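Local coordinates for response regulator receiver protein (Paraburkholderia phymatum, PDB 5TE9) that probably acts as a phosphorylation-controlled receiver module in two-component signalling, at residues A[68-73]-A[96-101]; A[76-81]-A[103-108]. One frame throughout, in Å; residues are numbered along the deposited sequence.

From the N terminus, the chain lays down strand 19-23, helix 27-39, strand 46-49 and helix 52-60 before it reaches 68-73, which leads into strand 71-76. Segment 76-81, the end of that strand and the loop after it, follows, then helix 85-94, and only then do the partners arrive in the same order. Segment 96-101 closes contact 1 against the start of strand 71-76, and strand 103-107 then closes contact 2 beside Leu76, the last residue of strand 71-76. The two loops therefore cross rather than nest. Their centres lie about 17 Å apart along the neighbouring strands 71-76 and 103-107. Between them Leu73 CD1 packs on Val104 CG2 at 4.2 Å, joining both contacts through one sheet.

Contact 1 (A[68-73]-A[96-101]); sequences APRPGL and PDLMKI
Ile101 carries most of this contact, turning its side chain onto the backbone of Pro71 and Gly72 and against the guanidinium nitrogen NH2 of Arg70. Its CB points at 68-73 and splits into two branches that share the work. The CG2 methyl, anti to the backbone N, goes to the main chain: it lies 3.7 Å from Pro71 O and 4.1 Å from Gly72 C. The other branch runs beside the backbone N and is extended beyond it (chi2 172°). Along it, CG1 comes within 3.5 Å of Arg70 NH2, and the terminal CD1 is 3.6 Å from the same nitrogen while also resting 4.2 Å from Pro71 CG on the proline ring. The tip touches both the proline ring and the arginine end group. In fold terms, this is the return leg of a beta-alpha-beta crossover of the CheY-like receiver domain: 96-101 leaves helix 85-94 through a short 3-10 turn and passes the entrance of strand 71-76 just before strand 103-107 begins. The chain turns a corner at Gly72, which bonds through its backbone to His19, while Leu59 of helix 52-60 covers both Pro71 and Leu98. Arg70 starts out alongside the other segment, but its chain bends at chi3 (42°) and so brings the guanidinium across to Ile101 and Leu98. Leu98 CD2 meets it at the edge, near its plane, 4.0 Å from NH1, whereas Ile101 CG1 approaches NH2 obliquely. The arginine's contacts here are therefore mainly with aliphatic carbon. Asp97 is the nearby opposite charge, yet its OD2 stays 6.1 Å from Arg70 NH1, so any attraction is probably long-range and weak where both side chains are exposed.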
loop_
_atom_site.group_PDB
_atom_site.type_symbol
_atom_site.label_atom_id
_atom_site.label_comp_id
_atom_site.label_asym_id
_atom_site.label_seq_id
_atom_site.Cartn_x
_atom_site.Cartn_y
_atom_site.Cartn_z
ATOM N N ALA A 68 -2.934 -0.986 25.729
ATOM C CA ALA A 68 -2.557 -1.354 24.377
ATOM C C ALA A 68 -3.805 -1.598 23.535
ATOM O O ALA A 68 -4.829 -2.051 24.047
ATOM C CB ALA A 68 -1.688 -2.611 24.374
ATOM N N PRO A 69 -3.748 -1.299 22.243
ATOM C CA PRO A 69 -4.823 -1.715 21.339
ATOM C C PRO A 69 -4.601 -3.147 20.892
ATOM O O PRO A 69 -3.467 -3.600 20.746
ATOM C CB PRO A 69 -4.682 -0.744 20.155
ATOM C CG PRO A 69 -3.400 0.039 20.404
ATOM C CD PRO A 69 -2.668 -0.619 21.522
ATOM N N ARG A 70 -5.701 -3.871 20.697
ATOM C CA ARG A 70 -5.614 -5.182 20.072
ATOM C C ARG A 70 -4.958 -5.043 18.709
ATOM O O ARG A 70 -5.384 -4.205 17.906
ATOM C CB ARG A 70 -6.998 -5.800 19.893
ATOM C CG ARG A 70 -7.733 -6.109 21.171
ATOM C CD ARG A 70 -9.047 -6.814 20.860
ATOM N NE ARG A 70 -8.899 -7.829 19.815
ATOM C CZ ARG A 70 -8.314 -9.013 19.991
ATOM N NH1 ARG A 70 -7.797 -9.337 21.173
ATOM N NH2 ARG A 70 -8.240 -9.871 18.980
ATOM N N PRO A 71 -3.918 -5.812 18.407
ATOM C CA PRO A 71 -3.380 -5.818 17.050
ATOM C C PRO A 71 -4.273 -6.614 16.113
ATOM O O PRO A 71 -5.011 -7.510 16.530
ATOM C CB PRO A 71 -2.008 -6.488 17.211
ATOM C CG PRO A 71 -2.204 -7.404 18.354
ATOM C CD PRO A 71 -3.167 -6.703 19.304
ATOM N N GLY A 72 -4.218 -6.243 14.830
ATOM C CA GLY A 72 -4.905 -6.958 13.776
ATOM C C GLY A 72 -3.918 -7.808 13.007
ATOM O O GLY A 72 -4.297 -8.681 12.221
ATOM N N LEU A 73 -2.634 -7.568 13.255
ATOM C CA LEU A 73 -1.574 -8.386 12.685
ATOM C C LEU A 73 -0.422 -8.447 13.677
ATOM O O LEU A 73 -0.017 -7.415 14.227
ATOM C CB LEU A 73 -1.086 -7.829 11.342
ATOM C CG LEU A 73 0.140 -8.564 10.797
ATOM C CD1 LEU A 73 -0.174 -10.062 10.448
ATOM C CD2 LEU A 73 0.706 -7.833 9.585
ATOM N N PRO A 96 -8.737 -18.191 23.548
ATOM C CA PRO A 96 -9.824 -18.172 22.557
ATOM C C PRO A 96 -9.966 -16.844 21.833
ATOM O O PRO A 96 -10.582 -16.806 20.763
ATOM C CB PRO A 96 -11.071 -18.495 23.393
ATOM C CG PRO A 96 -10.697 -18.128 24.795
ATOM C CD PRO A 96 -9.239 -18.456 24.907
ATOM N N ASP A 97 -9.414 -15.759 22.372
ATOM C CA ASP A 97 -9.474 -14.460 21.721
ATOM C C ASP A 97 -8.226 -14.175 20.892
ATOM O O ASP A 97 -8.332 -13.863 19.701
ATOM C CB ASP A 97 -9.690 -13.362 22.769
ATOM C CG ASP A 97 -11.016 -13.512 23.504
ATOM O OD1 ASP A 97 -11.948 -14.119 22.928
ATOM O OD2 ASP A 97 -11.128 -13.027 24.655
ATOM N N LEU A 98 -7.039 -14.305 21.496
ATOM C CA LEU A 98 -5.795 -14.008 20.793
ATOM C C LEU A 98 -5.526 -14.962 19.642
ATOM O O LEU A 98 -4.739 -14.625 18.748
ATOM C CB LEU A 98 -4.621 -14.054 21.762
ATOM C CG LEU A 98 -4.792 -13.131 22.957
ATOM C CD1 LEU A 98 -3.706 -13.390 24.000
ATOM C CD2 LEU A 98 -4.786 -11.683 22.487
ATOM N N MET A 99 -6.153 -16.141 19.647
ATOM C CA MET A 99 -5.886 -17.115 18.596
ATOM C C MET A 99 -6.369 -16.625 17.242
ATOM O O MET A 99 -5.819 -17.022 16.214
ATOM C CB MET A 99 -6.544 -18.450 18.934
ATOM C CG MET A 99 -8.055 -18.453 18.788
ATOM S SD MET A 99 -8.724 -20.110 19.008
ATOM C CE MET A 99 -10.488 -19.819 18.896
ATOM N N LYS A 100 -7.376 -15.759 17.219
ATOM C CA LYS A 100 -7.939 -15.323 15.953
ATOM C C LYS A 100 -7.045 -14.340 15.216
ATOM O O LYS A 100 -7.275 -14.102 14.026
ATOM C CB LYS A 100 -9.319 -14.706 16.188
ATOM N N ILE A 101 -6.022 -13.803 15.872
ATOM C CA ILE A 101 -5.224 -12.716 15.307
ATOM C C ILE A 101 -4.218 -13.289 14.311
ATOM O O ILE A 101 -3.507 -14.254 14.641
ATOM C CB ILE A 101 -4.505 -11.944 16.407
ATOM C CG1 ILE A 101 -5.498 -11.336 17.389
ATOM C CG2 ILE A 101 -3.635 -10.849 15.801
ATOM C CD1 ILE A 101 -4.807 -10.733 18.590
#

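Contact 2 (A[76-81]-A[103-108]); sequences LDLNLP and VVVLTT
Leu76 is held to strand 103-107 through both its backbone N and its O. Its N donates to Val104 O at 2.8 Å, nearly in line with that carbonyl, and its O accepts from Leu106 N, also at 2.8 Å but with the donor above the carbonyl plane. The same oxygen has a weaker CA-H...O contact with Val105 CA (3.3 Å). This is a parallel bridge of Leu76 with Val105, where the carboxyl end of the central strand 71-76 runs beside its neighbour 103-107, the end that carries the phosphoacceptor aspartate in receiver domains. Side chains pack on beyond it: Leu78 crosses Val105 at about a right angle, CD2 on CG1 at 3.7 Å, and Leu106 lays CD1 by Asp77 CB at 4.2 Å. Asp77, the predicted phosphorylation site, unmodified here, is directed away from the strand overall, despite that CB contact. With its CG anti to the backbone N (chi1 -168°), OD1 takes Asn79 N at 2.6 Å on its anti side, an Asx turn that shapes the start of the loop. Farther out, OD2 makes a salt bridge to Lys129 and lies near the like-charged Glu24, while Leu89 of helix 85-94 backs Val105.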
loop_
_atom_site.group_PDB
_atom_site.type_symbol
_atom_site.label_atom_id
_atom_site.label_comp_id
_atom_site.label_asym_id
_atom_site.label_seq_id
_atom_site.Cartn_x
_atom_site.Cartn_y
_atom_site.Cartn_z
ATOM N N LEU A 76 6.142 -12.000 14.177
ATOM C CA LEU A 76 6.754 -12.677 15.313
ATOM C C LEU A 76 8.064 -13.328 14.895
ATOM O O LEU A 76 8.079 -14.253 14.076
ATOM C CB LEU A 76 5.793 -13.721 15.904
ATOM C CG LEU A 76 6.293 -14.572 17.081
ATOM C CD1 LEU A 76 6.715 -13.708 18.259
ATOM C CD2 LEU A 76 5.228 -15.549 17.522
ATOM N N ASP A 77 9.158 -12.847 15.465
ATOM C CA ASP A 77 10.428 -13.541 15.401
ATOM C C ASP A 77 10.395 -14.716 16.371
ATOM O O ASP A 77 9.597 -14.759 17.309
ATOM C CB ASP A 77 11.560 -12.570 15.736
ATOM C CG ASP A 77 12.943 -13.114 15.416
ATOM O OD1 ASP A 77 13.236 -14.280 15.710
ATOM O OD2 ASP A 77 13.757 -12.348 14.876
ATOM N N LEU A 78 11.257 -15.696 16.117
ATOM C CA LEU A 78 11.397 -16.834 17.011
ATOM C C LEU A 78 12.531 -16.656 18.014
ATOM O O LEU A 78 12.429 -17.135 19.149
ATOM C CB LEU A 78 11.623 -18.099 16.186
ATOM C CG LEU A 78 10.589 -18.352 15.090
ATOM C CD1 LEU A 78 11.090 -19.439 14.140
ATOM C CD2 LEU A 78 9.255 -18.748 15.715
ATOM N N ASN A 79 13.607 -15.974 17.616
ATOM C CA ASN A 79 14.714 -15.628 18.503
ATOM C C ASN A 79 14.326 -14.490 19.439
ATOM O O ASN A 79 14.599 -13.324 19.136
ATOM C CB ASN A 79 15.949 -15.225 17.681
ATOM C CG ASN A 79 17.208 -15.011 18.541
ATOM O OD1 ASN A 79 17.137 -14.705 19.733
ATOM N ND2 ASN A 79 18.370 -15.171 17.917
ATOM N N LEU A 80 13.725 -14.805 20.585
ATOM C CA LEU A 80 13.352 -13.780 21.545
ATOM C C LEU A 80 13.955 -14.075 22.915
ATOM O O LEU A 80 13.811 -15.197 23.424
ATOM C CB LEU A 80 11.831 -13.666 21.661
ATOM C CG LEU A 80 11.045 -13.201 20.433
ATOM C CD1 LEU A 80 9.577 -13.188 20.758
ATOM C CD2 LEU A 80 11.493 -11.814 20.006
ATOM N N PRO A 81 14.612 -13.102 23.550
ATOM C CA PRO A 81 15.070 -13.295 24.923
ATOM C C PRO A 81 13.895 -13.354 25.890
ATOM O O PRO A 81 12.771 -12.967 25.566
ATOM C CB PRO A 81 15.942 -12.057 25.186
ATOM C CG PRO A 81 16.020 -11.308 23.862
ATOM C CD PRO A 81 14.822 -11.714 23.097
ATOM N N VAL A 103 -0.921 -14.124 12.402
ATOM C CA VAL A 103 0.467 -14.208 12.840
ATOM C C VAL A 103 1.335 -14.536 11.636
ATOM O O VAL A 103 1.059 -15.494 10.899
ATOM C CB VAL A 103 0.666 -15.268 13.942
ATOM C CG1 VAL A 103 2.097 -15.217 14.507
ATOM C CG2 VAL A 103 -0.353 -15.098 15.038
ATOM N N VAL A 104 2.375 -13.735 11.437
ATOM C CA VAL A 104 3.426 -14.008 10.470
ATOM C C VAL A 104 4.689 -14.305 11.262
ATOM O O VAL A 104 5.068 -13.525 12.141
ATOM C CB VAL A 104 3.633 -12.816 9.524
ATOM C CG1 VAL A 104 4.970 -12.921 8.816
ATOM C CG2 VAL A 104 2.490 -12.727 8.532
ATOM N N VAL A 105 5.325 -15.432 10.969
ATOM C CA VAL A 105 6.546 -15.843 11.653
ATOM C C VAL A 105 7.732 -15.428 10.804
ATOM O O VAL A 105 7.751 -15.670 9.592
ATOM C CB VAL A 105 6.557 -17.361 11.908
ATOM C CG1 VAL A 105 7.918 -17.808 12.442
ATOM C CG2 VAL A 105 5.439 -17.746 12.863
ATOM N N LEU A 106 8.708 -14.790 11.427
ATOM C CA LEU A 106 9.907 -14.378 10.727
ATOM C C LEU A 106 10.895 -15.528 10.669
ATOM O O LEU A 106 11.197 -16.148 11.692
ATOM C CB LEU A 106 10.546 -13.192 11.432
ATOM C CG LEU A 106 9.663 -11.963 11.505
ATOM C CD1 LEU A 106 10.442 -10.803 12.109
ATOM C CD2 LEU A 106 9.206 -11.660 10.097
ATOM N N THR A 107 11.395 -15.807 9.480
ATOM C CA THR A 107 12.481 -16.750 9.294
ATOM C C THR A 107 13.724 -15.976 8.898
ATOM O O THR A 107 13.641 -14.841 8.436
ATOM C CB THR A 107 12.133 -17.782 8.222
ATOM O OG1 THR A 107 11.947 -17.117 6.964
ATOM C CG2 THR A 107 10.851 -18.507 8.599
ATOM N N THR A 108 14.883 -16.585 9.097
ATOM C CA THR A 108 16.113 -15.868 8.807
ATOM C C THR A 108 16.634 -16.143 7.407
ATOM O O THR A 108 17.592 -15.490 6.979
ATOM C CB THR A 108 17.195 -16.214 9.843
ATOM O OG1 THR A 108 17.556 -17.592 9.723
ATOM C CG2 THR A 108 16.685 -15.961 11.247
#